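Local coordinates for protein D-alanyl-D-alanine carboxypeptidase (Streptococcus pneumoniae R6, PDB 1XP4) that probably removes the C-terminal D-alanine from peptidoglycan precursor peptides as a serine-type D-Ala-D-Ala carboxypeptidase of the S11 family, at residues D122-D125 and M126-K130. Residues are numbered along the deposited sequence; the frame is centred on the assembly and turned at random.
Sequences DFVD and MMRAK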
loop_
_atom_site.group_PDB
_atom_site.type_symbol
_atom_site.label_atom_id
_atom_site.label_comp_id
_atom_site.label_asym_id
_atom_site.label_seq_id
_atom_site.Cartn_x
_atom_site.Cartn_y
_atom_site.Cartn_z
ATOM N N ASP A 122 20.202 2.059 12.215
ATOM C CA ASP A 122 19.766 3.418 11.936
ATOM C C ASP A 122 18.551 3.351 11.031
ATOM O O ASP A 122 17.580 4.082 11.235
ATOM C CB ASP A 122 20.880 4.227 11.263
ATOM C CG ASP A 122 22.085 4.429 12.173
ATOM O OD1 ASP A 122 21.892 4.847 13.335
ATOM O OD2 ASP A 122 23.227 4.178 11.729
ATOM N N PHE A 123 18.596 2.464 10.040
ATOM C CA PHE A 123 17.464 2.325 9.131
ATOM C C PHE A 123 16.190 1.972 9.914
ATOM O O PHE A 123 15.117 2.513 9.640
ATOM C CB PHE A 123 17.733 1.254 8.068
ATOM C CG PHE A 123 16.811 1.345 6.894
ATOM C CD1 PHE A 123 17.051 2.261 5.876
ATOM C CD2 PHE A 123 15.674 0.552 6.822
ATOM C CE1 PHE A 123 16.169 2.387 4.800
ATOM C CE2 PHE A 123 14.784 0.669 5.752
ATOM C CZ PHE A 123 15.034 1.590 4.738
ATOM N N VAL A 124 16.309 1.071 10.889
ATOM C CA VAL A 124 15.155 0.691 11.698
ATOM C C VAL A 124 14.581 1.904 12.439
ATOM O O VAL A 124 13.360 2.069 12.533
ATOM C CB VAL A 124 15.504 -0.410 12.731
ATOM C CG1 VAL A 124 14.327 -0.610 13.689
ATOM C CG2 VAL A 124 15.829 -1.730 12.010
ATOM N N ASP A 125 15.457 2.754 12.962
ATOM C CA ASP A 125 14.990 3.933 13.660
ATOM C C ASP A 125 14.231 4.793 12.664
ATOM O O ASP A 125 13.267 5.476 13.019
ATOM C CB ASP A 125 16.164 4.708 14.254
ATOM C CG ASP A 125 16.852 3.953 15.384
ATOM O OD1 ASP A 125 16.159 3.245 16.151
ATOM O OD2 ASP A 125 18.088 4.078 15.514
HETATM N N MSE A 126 14.662 4.755 11.409
HETATM C CA MSE A 126 13.992 5.525 10.379
HETATM C C MSE A 126 12.605 4.946 10.138
HETATM O O MSE A 126 11.630 5.691 10.005
HETATM C CB MSE A 126 14.798 5.513 9.076
HETATM C CG MSE A 126 15.954 6.500 9.047
HETATM SE SE MSE A 126 16.998 6.452 7.420
HETATM C CE MSE A 126 15.601 6.847 6.151
HETATM N N MSE A 127 12.498 3.621 10.084
HETATM C CA MSE A 127 11.186 3.042 9.853
HETATM C C MSE A 127 10.287 3.181 11.079
HETATM O O MSE A 127 9.057 3.204 10.959
HETATM C CB MSE A 127 11.284 1.579 9.359
HETATM C CG MSE A 127 12.463 0.758 9.846
HETATM SE SE MSE A 127 12.849 -0.836 8.746
HETATM C CE MSE A 127 11.125 -1.713 8.787
ATOM N N ARG A 128 10.888 3.304 12.259
ATOM C CA ARG A 128 10.090 3.486 13.468
ATOM C C ARG A 128 9.502 4.892 13.434
ATOM O O ARG A 128 8.366 5.117 13.846
ATOM C CB ARG A 128 10.945 3.330 14.727
ATOM C CG ARG A 128 11.387 1.920 14.994
ATOM C CD ARG A 128 12.198 1.803 16.269
ATOM N NE ARG A 128 12.558 0.413 16.537
ATOM C CZ ARG A 128 13.219 0.006 17.616
ATOM N NH1 ARG A 128 13.591 0.889 18.532
ATOM N NH2 ARG A 128 13.510 -1.282 17.783
ATOM N N ALA A 129 10.291 5.834 12.934
ATOM C CA ALA A 129 9.860 7.216 12.865
ATOM C C ALA A 129 8.780 7.376 11.821
ATOM O O ALA A 129 7.751 8.008 12.075
ATOM C CB ALA A 129 11.034 8.113 12.540
ATOM N N LYS A 130 9.022 6.801 10.646
ATOM C CA LYS A 130 8.076 6.872 9.541
ATOM C C LYS A 130 6.708 6.328 9.954
ATOM O O LYS A 130 5.676 6.919 9.641
ATOM C CB LYS A 130 8.613 6.086 8.345
ATOM C CG LYS A 130 7.698 6.095 7.135
ATOM C CD LYS A 130 7.366 7.515 6.670
ATOM C CE LYS A 130 8.577 8.251 6.093
ATOM N NZ LYS A 130 8.190 9.563 5.481
#
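Met126, Met127, Arg128 and Ala129 each give their backbone N-H to the carbonyl oxygen four residues back, from Asp122, Phe123, Val124 and Asp125 in turn, so 122-130 forms consecutive alpha-helical turns; the Met127 N to Phe123 O bond is 2.9 Å long. The inward face illustrates how i,i+3 and i,i+4 spacing can bring two selenomethionines to one aromatic ring. With CG anti to the backbone N (chi1 -163°), the Phe123 side chain is crossed at about a right angle by that of Met127, whose SE comes within 3.7 Å of Phe123 CD2. Met126 SE is the looser neighbour, 4.5 Å from Phe123 CD1. Both are Met-aromatic contacts of oblique geometry. This face of helix 120-133 belongs to the helical part of the penicillin-binding, beta-lactamase-like fold: all three side chains pack on helix 44-57, Phe123 and Met126 also on helix 106-117, and Met127 lies about 8 Å, side chain to side chain, from Lys44, the predicted proton acceptor, close to the probable catalytic centre without touching it. On another side of the helix, Val124 and Arg128 pair one turn apart. The arginine chain, extended from CG to NE, runs obliquely across the valine, with NE 3.5 Å from Val124 CG1. Asp125 OD1, 4.2 Å from Arg128 NH1, lies well out of the guanidinium plane and adds opposite charge alone. Arg128 hydrogen-bonds the Val141 carbonyl through NH2 and makes a cation-pi contact with Tyr157, whose hydroxyl is hydrogen-bonded to Asp125 OD1, while Asp125 OD2 forms a salt bridge with Lys121.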